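Local coordinates for protein hypothetical oxidoreductase YDHF (Escherichia coli, PDB 1OG6) that probably works as an NADPH-dependent oxidoreductase of the aldo-keto reductase family, holding the nicotinamide cofactor in an alpha/beta barrel, at residues P12-F17 and V46-H51; T178-I183 and M207-L212; D104-S109 and A140-H145. All coordinates share one frame; numbering follows the deposited sequence.

Contact 1 (P12-F17 and V46-H51); sequences PEFSRF and VTTVDH. With NAP (NADP nicotinamide-adenine-dinucleotide phosphate), chain F.
Ser15 and Thr48 meet where two strands of the barrel come together, and the strongest bond between them runs nearly straight from Ser15 N to Thr48 OG1, 2.9 Å long with 173° at the hydrogen. Thr48 OG1 is also hydrogen-bonded to Glu79, so the hydroxyl ties three strands together. Ser15 OG is directed by its first torsion (chi1 67°) between its own backbone N and carbonyl carbon, and it bonds to Phe17 O at 2.7 Å, from above the carbonyl plane. Ser15 OG in turn accepts weak bonds from Thr47 N and Thr48 N. Strands 13-20 and 48-50 run parallel here, as neighbouring strands do in the TIM barrel of aldo-keto reductases, and farther along the second strand Asp50 OD2 accepts a hydrogen bond from NADP O2D at 2.9 Å. In the packing, Thr48 CG2 lies over one face of the Phe14 ring, 3.7 Å from its centroid, a CH-pi contact. An alanine in place of Thr48 would probably leave Ser15 N without its acceptor and open a gap against the Phe14 ring. Val46 CG1 touches Phe17 O at 3.3 Å.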
loop_
_atom_site.group_PDB
_atom_site.type_symbol
_atom_site.label_atom_id
_atom_site.label_comp_id
_atom_site.label_asym_id
_atom_site.label_seq_id
_atom_site.Cartn_x
_atom_site.Cartn_y
_atom_site.Cartn_z
ATOM N N PRO C 12 -4.252 -22.036 16.340
ATOM C CA PRO C 12 -4.202 -22.585 17.696
ATOM C C PRO C 12 -4.837 -21.654 18.715
ATOM O O PRO C 12 -5.263 -20.558 18.379
ATOM C CB PRO C 12 -2.711 -22.741 17.930
ATOM C CG PRO C 12 -2.183 -21.502 17.292
ATOM C CD PRO C 12 -2.959 -21.418 15.991
ATOM N N GLU C 13 -4.897 -22.091 19.966
ATOM C CA GLU C 13 -5.474 -21.276 21.018
ATOM C C GLU C 13 -4.355 -20.848 21.952
ATOM O O GLU C 13 -3.844 -21.646 22.727
ATOM C CB GLU C 13 -6.524 -22.074 21.801
ATOM C CG GLU C 13 -7.440 -21.205 22.663
ATOM C CD GLU C 13 -8.305 -22.002 23.624
ATOM O OE1 GLU C 13 -7.771 -22.463 24.653
ATOM O OE2 GLU C 13 -9.515 -22.167 23.356
ATOM N N PHE C 14 -3.958 -19.589 21.867
ATOM C CA PHE C 14 -2.902 -19.097 22.730
ATOM C C PHE C 14 -3.504 -18.390 23.928
ATOM O O PHE C 14 -4.705 -18.169 23.976
ATOM C CB PHE C 14 -1.994 -18.120 21.980
ATOM C CG PHE C 14 -1.071 -18.774 20.987
ATOM C CD1 PHE C 14 -0.612 -20.069 21.181
ATOM C CD2 PHE C 14 -0.616 -18.073 19.879
ATOM C CE1 PHE C 14 0.282 -20.647 20.293
ATOM C CE2 PHE C 14 0.279 -18.649 18.993
ATOM C CZ PHE C 14 0.726 -19.933 19.201
ATOM N N SER C 15 -2.663 -18.050 24.897
ATOM C CA SER C 15 -3.110 -17.336 26.083
ATOM C C SER C 15 -2.919 -15.881 25.695
ATOM O O SER C 15 -1.869 -15.535 25.200
ATOM C CB SER C 15 -2.220 -17.683 27.271
ATOM O OG SER C 15 -0.916 -17.187 27.069
ATOM N N ARG C 16 -3.915 -15.030 25.915
ATOM C CA ARG C 16 -3.807 -13.629 25.518
ATOM C C ARG C 16 -2.495 -12.911 25.829
ATOM O O ARG C 16 -2.128 -11.979 25.118
ATOM C CB ARG C 16 -4.969 -12.821 26.073
ATOM C CG ARG C 16 -5.084 -11.471 25.418
ATOM C CD ARG C 16 -6.460 -10.869 25.596
ATOM N NE ARG C 16 -6.570 -9.626 24.840
ATOM C CZ ARG C 16 -6.353 -9.527 23.531
ATOM N NH1 ARG C 16 -6.475 -8.353 22.919
ATOM N NH2 ARG C 16 -6.019 -10.604 22.835
ATOM N N PHE C 17 -1.803 -13.303 26.895
ATOM C CA PHE C 17 -0.505 -12.699 27.206
ATOM C C PHE C 17 0.504 -13.814 26.971
ATOM O O PHE C 17 0.395 -14.891 27.560
ATOM C CB PHE C 17 -0.402 -12.225 28.661
ATOM C CG PHE C 17 -0.876 -10.807 28.891
ATOM C CD1 PHE C 17 -2.223 -10.523 29.109
ATOM C CD2 PHE C 17 0.025 -9.754 28.910
ATOM C CE1 PHE C 17 -2.660 -9.208 29.346
ATOM C CE2 PHE C 17 -0.412 -8.437 29.145
ATOM C CZ PHE C 17 -1.753 -8.174 29.362
ATOM N N VAL C 46 -0.619 -17.669 31.664
ATOM C CA VAL C 46 0.339 -17.431 30.582
ATOM C C VAL C 46 0.950 -18.759 30.165
ATOM O O VAL C 46 1.931 -19.208 30.750
ATOM C CB VAL C 46 1.483 -16.516 31.031
ATOM C CG1 VAL C 46 2.385 -16.209 29.853
ATOM C CG2 VAL C 46 0.927 -15.248 31.634
ATOM N N THR C 47 0.380 -19.382 29.145
ATOM C CA THR C 47 0.873 -20.671 28.706
ATOM C C THR C 47 1.683 -20.609 27.420
ATOM O O THR C 47 2.461 -21.519 27.131
ATOM C CB THR C 47 -0.292 -21.643 28.510
ATOM O OG1 THR C 47 -1.215 -21.089 27.568
ATOM C CG2 THR C 47 -1.007 -21.890 29.833
ATOM N N THR C 48 1.501 -19.543 26.648
ATOM C CA THR C 48 2.224 -19.396 25.395
ATOM C C THR C 48 3.581 -18.788 25.670
ATOM O O THR C 48 3.670 -17.748 26.311
ATOM C CB THR C 48 1.482 -18.470 24.432
ATOM O OG1 THR C 48 0.098 -18.814 24.429
ATOM C CG2 THR C 48 2.025 -18.608 23.025
ATOM N N VAL C 49 4.641 -19.438 25.205
ATOM C CA VAL C 49 5.980 -18.904 25.398
ATOM C C VAL C 49 6.594 -18.593 24.039
ATOM O O VAL C 49 6.486 -19.379 23.095
ATOM C CB VAL C 49 6.893 -19.877 26.175
ATOM C CG1 VAL C 49 6.264 -20.214 27.516
ATOM C CG2 VAL C 49 7.157 -21.115 25.349
ATOM N N ASP C 50 7.228 -17.428 23.952
ATOM C CA ASP C 50 7.850 -16.959 22.726
ATOM C C ASP C 50 9.349 -17.236 22.705
ATOM O O ASP C 50 10.040 -17.008 23.694
ATOM C CB ASP C 50 7.605 -15.461 22.583
ATOM C CG ASP C 50 7.982 -14.940 21.224
ATOM O OD1 ASP C 50 7.338 -15.353 20.237
ATOM O OD2 ASP C 50 8.920 -14.118 21.147
ATOM N N HIS C 51 9.838 -17.720 21.567
ATOM C CA HIS C 51 11.247 -18.034 21.376
ATOM C C HIS C 51 11.657 -17.729 19.956
ATOM O O HIS C 51 10.826 -17.357 19.135
ATOM C CB HIS C 51 11.494 -19.509 21.633
ATOM C CG HIS C 51 11.706 -19.838 23.069
ATOM N ND1 HIS C 51 12.819 -19.421 23.764
ATOM C CD2 HIS C 51 10.941 -20.521 23.949
ATOM C CE1 HIS C 51 12.731 -19.833 25.014
ATOM N NE2 HIS C 51 11.600 -20.503 25.151
HETATM P PA NAP F . 9.169 -5.135 26.453
HETATM O O1A NAP F . 9.199 -3.795 26.013
HETATM O O2A NAP F . 7.943 -5.888 26.922
HETATM O O5B NAP F . 10.229 -5.334 27.642
HETATM C C5B NAP F . 10.232 -4.350 28.699
HETATM C C4B NAP F . 11.699 -4.377 29.248
HETATM O O4B NAP F . 11.662 -3.334 30.298
HETATM C C3B NAP F . 12.093 -5.664 30.017
HETATM O O3B NAP F . 13.426 -5.954 29.612
HETATM C C2B NAP F . 12.032 -5.343 31.498
HETATM O O2B NAP F . 13.153 -5.824 32.235
HETATM C C1B NAP F . 11.969 -3.789 31.587
HETATM N N9A NAP F . 10.939 -3.381 32.529
HETATM C C8A NAP F . 9.654 -3.844 32.744
HETATM N N7A NAP F . 9.002 -3.217 33.706
HETATM C C5A NAP F . 9.926 -2.279 34.149
HETATM C C6A NAP F . 9.816 -1.313 35.165
HETATM N N6A NAP F . 8.749 -1.082 35.954
HETATM N N1A NAP F . 10.936 -0.492 35.391
HETATM N N3A NAP F . 12.244 -1.583 33.622
HETATM C C4A NAP F . 11.127 -2.381 33.420
HETATM O O3 NAP F . 9.757 -6.047 25.293
HETATM P PN NAP F . 11.204 -6.606 25.017
HETATM O O1N NAP F . 12.050 -6.093 23.934
HETATM O O2N NAP F . 11.382 -7.959 25.628
HETATM O O5D NAP F . 10.516 -7.313 23.728
HETATM C C5D NAP F . 9.203 -7.998 23.762
HETATM C C4D NAP F . 9.322 -9.467 23.390
HETATM O O4D NAP F . 9.091 -9.718 21.979
HETATM C C3D NAP F . 10.658 -10.213 23.750
HETATM O O3D NAP F . 10.560 -10.910 24.997
HETATM O O2D NAP F . 10.691 -12.517 22.800
HETATM C C1D NAP F . 10.087 -10.643 21.442
HETATM N N1N NAP F . 10.809 -9.969 20.298
HETATM C C2N NAP F . 10.460 -10.230 18.947
HETATM C C3N NAP F . 11.179 -9.603 17.929
HETATM C C7N NAP F . 10.797 -9.889 16.470
HETATM O O7N NAP F . 11.449 -9.328 15.628
HETATM N N7N NAP F . 9.817 -10.697 16.166
HETATM C C4N NAP F . 12.286 -8.686 18.226
HETATM C C5N NAP F . 12.606 -8.445 19.593
HETATM C C6N NAP F . 11.883 -9.076 20.649
HETATM P P2B NAP F . 13.062 -6.419 33.737
HETATM O O1X NAP F . 12.406 -7.718 34.196
HETATM O O2X NAP F . 14.171 -5.795 34.551
HETATM O O3X NAP F . 13.997 -7.420 33.094
#

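Contact 2 (T178-I183 and M207-L212); sequences TNQVEI and MAWSCL. With NAP (NADP nicotinamide-adenine-dinucleotide phosphate), chain F.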
loop_
_atom_site.group_PDB
_atom_site.type_symbol
_atom_site.label_atom_id
_atom_site.label_comp_id
_atom_site.label_asym_id
_atom_site.label_seq_id
_atom_site.Cartn_x
_atom_site.Cartn_y
_atom_site.Cartn_z
ATOM N N THR C 178 -0.325 -15.962 12.485
ATOM C CA THR C 178 -0.078 -14.634 13.049
ATOM C C THR C 178 0.979 -13.827 12.296
ATOM O O THR C 178 1.513 -14.271 11.289
ATOM C CB THR C 178 0.352 -14.751 14.537
ATOM O OG1 THR C 178 0.263 -13.472 15.160
ATOM C CG2 THR C 178 1.786 -15.243 14.656
ATOM N N ASN C 179 1.260 -12.630 12.797
ATOM C CA ASN C 179 2.259 -11.733 12.217
ATOM C C ASN C 179 2.791 -10.890 13.379
ATOM O O ASN C 179 2.361 -9.758 13.596
ATOM C CB ASN C 179 1.631 -10.844 11.126
ATOM C CG ASN C 179 2.646 -9.910 10.468
ATOM O OD1 ASN C 179 3.845 -10.145 10.535
ATOM N ND2 ASN C 179 2.163 -8.851 9.822
ATOM N N GLN C 180 3.721 -11.469 14.134
ATOM C CA GLN C 180 4.291 -10.797 15.288
ATOM C C GLN C 180 4.913 -9.465 14.945
ATOM O O GLN C 180 5.996 -9.414 14.385
ATOM C CB GLN C 180 5.345 -11.670 15.958
ATOM C CG GLN C 180 5.957 -10.988 17.162
ATOM C CD GLN C 180 6.752 -11.921 18.034
ATOM O OE1 GLN C 180 6.316 -13.030 18.337
ATOM N NE2 GLN C 180 7.919 -11.472 18.463
ATOM N N VAL C 181 4.239 -8.384 15.308
ATOM C CA VAL C 181 4.745 -7.051 15.025
ATOM C C VAL C 181 4.898 -6.226 16.303
ATOM O O VAL C 181 4.401 -6.623 17.358
ATOM C CB VAL C 181 3.801 -6.326 14.055
ATOM C CG1 VAL C 181 3.878 -6.966 12.698
ATOM C CG2 VAL C 181 2.378 -6.399 14.559
ATOM N N GLU C 182 5.591 -5.090 16.216
ATOM C CA GLU C 182 5.771 -4.233 17.387
ATOM C C GLU C 182 4.671 -3.195 17.513
ATOM O O GLU C 182 4.434 -2.439 16.574
ATOM C CB GLU C 182 7.105 -3.496 17.339
ATOM C CG GLU C 182 7.088 -2.223 18.188
ATOM C CD GLU C 182 8.465 -1.667 18.497
ATOM O OE1 GLU C 182 9.331 -1.678 17.590
ATOM O OE2 GLU C 182 8.666 -1.206 19.650
ATOM N N ILE C 183 4.009 -3.145 18.672
ATOM C CA ILE C 183 2.944 -2.165 18.907
ATOM C C ILE C 183 3.044 -1.602 20.312
ATOM O O ILE C 183 2.989 -2.344 21.279
ATOM C CB ILE C 183 1.520 -2.764 18.789
ATOM C CG1 ILE C 183 1.418 -3.691 17.581
ATOM C CG2 ILE C 183 0.516 -1.638 18.620
ATOM C CD1 ILE C 183 0.109 -4.427 17.498
ATOM N N MET C 207 0.860 -10.986 17.548
ATOM C CA MET C 207 1.540 -11.005 18.837
ATOM C C MET C 207 2.317 -9.699 18.826
ATOM O O MET C 207 3.062 -9.436 17.894
ATOM C CB MET C 207 2.477 -12.208 18.907
ATOM C CG MET C 207 1.720 -13.524 18.829
ATOM S SD MET C 207 2.715 -14.984 18.554
ATOM C CE MET C 207 3.616 -15.089 20.091
ATOM N N ALA C 208 2.135 -8.866 19.838
ATOM C CA ALA C 208 2.803 -7.571 19.849
ATOM C C ALA C 208 4.055 -7.540 20.691
ATOM O O ALA C 208 4.009 -7.820 21.881
ATOM C CB ALA C 208 1.834 -6.509 20.327
ATOM N N TRP C 209 5.182 -7.187 20.086
ATOM C CA TRP C 209 6.408 -7.139 20.856
ATOM C C TRP C 209 6.866 -5.753 21.259
ATOM O O TRP C 209 6.507 -4.754 20.640
ATOM C CB TRP C 209 7.550 -7.881 20.150
ATOM C CG TRP C 209 7.934 -7.452 18.754
ATOM C CD1 TRP C 209 7.491 -7.997 17.575
ATOM C CD2 TRP C 209 8.960 -6.512 18.395
ATOM N NE1 TRP C 209 8.190 -7.470 16.514
ATOM C CE2 TRP C 209 9.097 -6.557 16.989
ATOM C CE3 TRP C 209 9.781 -5.642 19.128
ATOM C CZ2 TRP C 209 10.028 -5.761 16.300
ATOM C CZ3 TRP C 209 10.704 -4.852 18.445
ATOM C CH2 TRP C 209 10.819 -4.919 17.046
ATOM N N SER C 210 7.655 -5.725 22.328
ATOM C CA SER C 210 8.205 -4.503 22.898
ATOM C C SER C 210 7.143 -3.441 23.172
ATOM O O SER C 210 7.308 -2.276 22.800
ATOM C CB SER C 210 9.296 -3.945 21.981
ATOM O OG SER C 210 10.405 -4.826 21.928
ATOM N N CYS C 211 6.059 -3.851 23.830
ATOM C CA CYS C 211 4.968 -2.940 24.171
ATOM C C CYS C 211 5.509 -1.832 25.044
ATOM O O CYS C 211 4.942 -0.739 25.094
ATOM C CB CYS C 211 3.864 -3.663 24.932
ATOM S SG CYS C 211 3.146 -5.026 24.035
ATOM N N LEU C 212 6.604 -2.128 25.738
ATOM C CA LEU C 212 7.247 -1.155 26.611
ATOM C C LEU C 212 8.477 -0.578 25.924
ATOM O O LEU C 212 9.455 -0.224 26.577
ATOM C CB LEU C 212 7.644 -1.809 27.936
ATOM C CG LEU C 212 6.518 -2.568 28.636
ATOM C CD1 LEU C 212 6.951 -2.907 30.048
ATOM C CD2 LEU C 212 5.257 -1.724 28.662
HETATM P PA NAP F . 9.169 -5.135 26.453
HETATM O O1A NAP F . 9.199 -3.795 26.013
HETATM O O2A NAP F . 7.943 -5.888 26.922
HETATM O O5B NAP F . 10.229 -5.334 27.642
HETATM C C5B NAP F . 10.232 -4.350 28.699
HETATM C C4B NAP F . 11.699 -4.377 29.248
HETATM O O4B NAP F . 11.662 -3.334 30.298
HETATM C C3B NAP F . 12.093 -5.664 30.017
HETATM O O3B NAP F . 13.426 -5.954 29.612
HETATM C C2B NAP F . 12.032 -5.343 31.498
HETATM O O2B NAP F . 13.153 -5.824 32.235
HETATM C C1B NAP F . 11.969 -3.789 31.587
HETATM N N9A NAP F . 10.939 -3.381 32.529
HETATM C C8A NAP F . 9.654 -3.844 32.744
HETATM N N7A NAP F . 9.002 -3.217 33.706
HETATM C C5A NAP F . 9.926 -2.279 34.149
HETATM C C6A NAP F . 9.816 -1.313 35.165
HETATM N N6A NAP F . 8.749 -1.082 35.954
HETATM N N1A NAP F . 10.936 -0.492 35.391
HETATM N N3A NAP F . 12.244 -1.583 33.622
HETATM C C4A NAP F . 11.127 -2.381 33.420
HETATM O O3 NAP F . 9.757 -6.047 25.293
HETATM P PN NAP F . 11.204 -6.606 25.017
HETATM O O1N NAP F . 12.050 -6.093 23.934
HETATM O O2N NAP F . 11.382 -7.959 25.628
HETATM O O5D NAP F . 10.516 -7.313 23.728
HETATM C C5D NAP F . 9.203 -7.998 23.762
HETATM C C4D NAP F . 9.322 -9.467 23.390
HETATM O O4D NAP F . 9.091 -9.718 21.979
HETATM C C3D NAP F . 10.658 -10.213 23.750
HETATM O O3D NAP F . 10.560 -10.910 24.997
HETATM O O2D NAP F . 10.691 -12.517 22.800
HETATM C C1D NAP F . 10.087 -10.643 21.442
HETATM N N1N NAP F . 10.809 -9.969 20.298
HETATM C C2N NAP F . 10.460 -10.230 18.947
HETATM C C3N NAP F . 11.179 -9.603 17.929
HETATM C C7N NAP F . 10.797 -9.889 16.470
HETATM O O7N NAP F . 11.449 -9.328 15.628
HETATM N N7N NAP F . 9.817 -10.697 16.166
HETATM C C4N NAP F . 12.286 -8.686 18.226
HETATM C C5N NAP F . 12.606 -8.445 19.593
HETATM C C6N NAP F . 11.883 -9.076 20.649
HETATM P P2B NAP F . 13.062 -6.419 33.737
HETATM O O1X NAP F . 12.406 -7.718 34.196
HETATM O O2X NAP F . 14.171 -5.795 34.551
HETATM O O3X NAP F . 13.997 -7.420 33.094
#
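Met207 opens the contact with its carbonyl, which takes a weak bond from Val181 N and a CA-H...O contact from Gln180, while its sulphur SD packs at 4.0 Å from Thr178 CG2. Ala208, bridged in parallel to Val181, turns its methyl to Ile183 CD1 at 3.9 Å. At Trp209 the backbone N donates to Val181 O over 2.9 Å with an angle of 156°. Its side chain, with CG set between the backbone N and the carbonyl carbon (chi1 57°), lays the indole flat between two partners. Glu182 CB sits over one face, 3.6 Å from the centroid of the six-membered ring, and NADP C3N lies over the opposite face, 3.7 Å above the plane. Gln180 CG meets the ring's edge at CD1, and NE1 bonds to Asn159. Ser210 follows, its OG 2.9 Å from NADP O1N, and Leu212 N makes a weak bond to NADP O1A. The strands are joined through helix 195-201 as a beta-alpha-beta crossover unit of the barrel. With the nicotinamide on one face and Glu182 on the other, the indole serves as a flat wall of the cofactor site, probably helping to fix the orientation of the nicotinamide.

Contact 3 (D104-S109 and A140-H145); sequences DHIIKS and ADAFKH
Ile106 and Ile107 present adjacent apolar side chains to Ala142, and aliphatic contact accounts for most of what passes between the two helices. Ala142 CB lies 3.7 Å from Ile107 CG1 and 4.0 Å from Ile106 CB, so a single methyl is shared by two consecutive isoleucines. Both isoleucines put CG1 anti to their carbonyl carbon and CG2 anti to their backbone N, and in Ile107 this brings CG1 to the alanine while CD1 and CG2 reach on to the histidine. With only a methyl at Ala142, the CA atoms of Ile107 and Ala142 come within 5.8 Å, and the segment axes pass at 8.9 Å with a crossing angle of -35°.

Helices 103-116 and 136-147 run in roughly the same direction, as consecutive outer helices of an alpha/beta barrel do. Strand 122-127 joins them in the chain and lies beneath them; Ile106 and Phe143 both reach its Ile127, and Ile106 also meets Leu125.

Contacts with rings form the second group. Ile106 CG2 approaches the Phe143 ring at its edge, near the ring plane, at 4.3 Å from CE1, while that ring is stacked with Phe155 of strand 152-158. Phe143 starts away from the first helix at its CB, and only the end of the ring comes back towards it. Toward the more exposed side of the contact, Ile107 and His145 cross at about a right angle. The histidine ring swings out with CG anti to its backbone N (chi1 -178°), which places CD2 against both Ile107 CD1 and CG2, each at 3.6 Å.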
loop_
_atom_site.group_PDB
_atom_site.type_symbol
_atom_site.label_atom_id
_atom_site.label_comp_id
_atom_site.label_asym_id
_atom_site.label_seq_id
_atom_site.Cartn_x
_atom_site.Cartn_y
_atom_site.Cartn_z
ATOM N N ASP C 104 16.190 -25.384 2.739
ATOM C CA ASP C 104 16.945 -26.264 3.618
ATOM C C ASP C 104 17.367 -25.637 4.938
ATOM O O ASP C 104 17.481 -26.329 5.945
ATOM C CB ASP C 104 18.184 -26.794 2.895
ATOM C CG ASP C 104 17.901 -28.056 2.106
ATOM O OD1 ASP C 104 17.048 -28.017 1.196
ATOM O OD2 ASP C 104 18.532 -29.093 2.397
ATOM N N HIS C 105 17.611 -24.335 4.946
ATOM C CA HIS C 105 18.023 -23.706 6.182
ATOM C C HIS C 105 16.916 -23.720 7.218
ATOM O O HIS C 105 17.155 -24.001 8.390
ATOM C CB HIS C 105 18.472 -22.276 5.947
ATOM C CG HIS C 105 18.727 -21.535 7.215
ATOM N ND1 HIS C 105 17.708 -21.065 8.015
ATOM C CD2 HIS C 105 19.878 -21.245 7.863
ATOM C CE1 HIS C 105 18.219 -20.517 9.101
ATOM N NE2 HIS C 105 19.534 -20.614 9.035
ATOM N N ILE C 106 15.701 -23.405 6.793
ATOM C CA ILE C 106 14.569 -23.400 7.711
ATOM C C ILE C 106 14.433 -24.787 8.343
ATOM O O ILE C 106 14.575 -24.933 9.558
ATOM C CB ILE C 106 13.249 -23.024 6.982
ATOM C CG1 ILE C 106 13.346 -21.600 6.440
ATOM C CG2 ILE C 106 12.069 -23.133 7.929
ATOM C CD1 ILE C 106 12.254 -21.251 5.477
ATOM N N ILE C 107 14.177 -25.802 7.519
ATOM C CA ILE C 107 14.023 -27.167 8.012
ATOM C C ILE C 107 15.195 -27.550 8.910
ATOM O O ILE C 107 15.091 -28.442 9.747
ATOM C CB ILE C 107 13.944 -28.178 6.857
ATOM C CG1 ILE C 107 12.816 -27.806 5.902
ATOM C CG2 ILE C 107 13.670 -29.556 7.399
ATOM C CD1 ILE C 107 12.618 -28.810 4.797
ATOM N N LYS C 108 16.320 -26.875 8.732
ATOM C CA LYS C 108 17.484 -27.162 9.543
ATOM C C LYS C 108 17.258 -26.518 10.908
ATOM O O LYS C 108 17.389 -27.180 11.944
ATOM C CB LYS C 108 18.735 -26.584 8.882
ATOM C CG LYS C 108 20.040 -27.058 9.493
ATOM C CD LYS C 108 21.159 -26.045 9.261
ATOM C CE LYS C 108 20.896 -24.738 10.026
ATOM N NZ LYS C 108 21.994 -23.722 9.897
ATOM N N SER C 109 16.895 -25.231 10.889
ATOM C CA SER C 109 16.639 -24.429 12.094
ATOM C C SER C 109 15.454 -24.896 12.935
ATOM O O SER C 109 15.479 -24.803 14.164
ATOM C CB SER C 109 16.416 -22.968 11.708
ATOM O OG SER C 109 17.599 -22.391 11.192
ATOM N N ALA C 140 7.348 -22.159 1.365
ATOM C CA ALA C 140 6.142 -22.965 1.405
ATOM C C ALA C 140 6.478 -24.442 1.483
ATOM O O ALA C 140 5.796 -25.190 2.168
ATOM C CB ALA C 140 5.298 -22.696 0.188
ATOM N N ASP C 141 7.531 -24.860 0.779
ATOM C CA ASP C 141 7.948 -26.265 0.770
ATOM C C ASP C 141 8.551 -26.684 2.102
ATOM O O ASP C 141 8.298 -27.786 2.582
ATOM C CB ASP C 141 8.959 -26.542 -0.356
ATOM C CG ASP C 141 8.358 -26.360 -1.750
ATOM O OD1 ASP C 141 7.172 -26.720 -1.946
ATOM O OD2 ASP C 141 9.076 -25.870 -2.658
ATOM N N ALA C 142 9.357 -25.814 2.699
ATOM C CA ALA C 142 9.949 -26.129 3.989
ATOM C C ALA C 142 8.808 -26.307 4.988
ATOM O O ALA C 142 8.903 -27.097 5.916
ATOM C CB ALA C 142 10.867 -25.005 4.436
ATOM N N PHE C 143 7.722 -25.571 4.776
ATOM C CA PHE C 143 6.561 -25.627 5.650
ATOM C C PHE C 143 5.717 -26.886 5.459
ATOM O O PHE C 143 5.277 -27.486 6.434
ATOM C CB PHE C 143 5.695 -24.375 5.448
ATOM C CG PHE C 143 6.216 -23.142 6.161
ATOM C CD1 PHE C 143 7.439 -23.158 6.824
ATOM C CD2 PHE C 143 5.476 -21.965 6.168
ATOM C CE1 PHE C 143 7.913 -22.023 7.479
ATOM C CE2 PHE C 143 5.948 -20.825 6.824
ATOM C CZ PHE C 143 7.166 -20.858 7.478
ATOM N N LYS C 144 5.486 -27.283 4.210
ATOM C CA LYS C 144 4.695 -28.482 3.929
ATOM C C LYS C 144 5.399 -29.670 4.568
ATOM O O LYS C 144 4.761 -30.609 5.051
ATOM C CB LYS C 144 4.585 -28.727 2.419
ATOM C CG LYS C 144 4.036 -27.562 1.611
ATOM C CD LYS C 144 2.575 -27.290 1.918
ATOM C CE LYS C 144 2.032 -26.169 1.038
ATOM N NZ LYS C 144 2.154 -26.446 -0.422
ATOM N N HIS C 145 6.727 -29.612 4.559
ATOM C CA HIS C 145 7.551 -30.666 5.121
ATOM C C HIS C 145 7.393 -30.739 6.632
ATOM O O HIS C 145 6.843 -31.704 7.152
ATOM C CB HIS C 145 9.019 -30.428 4.774
ATOM C CG HIS C 145 9.935 -31.497 5.284
ATOM N ND1 HIS C 145 9.950 -32.774 4.765
ATOM C CD2 HIS C 145 10.830 -31.494 6.301
ATOM C CE1 HIS C 145 10.813 -33.512 5.441
ATOM N NE2 HIS C 145 11.358 -32.760 6.379
#

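All three contacts belong to one alpha/beta barrel, at different depths. Contacts 1 and 2 lie in its strands, with centres 13 Å apart; they reach the same sheet, both touch NADP, and Asp50 of contact 1 packs against Met207 of contact 2. Contact 3 belongs to the outer helical layer, its centre about 23 Å from that of contact 1 and 24 Å from that of contact 2, with no direct touch to either. Along the chain the order is contact 1, contact 3, contact 2, so the chain builds outer helices between the two strand pairs. The cofactor site is thus assembled from strands distant in sequence, whereas contact 3 packs neighbouring helices away from it.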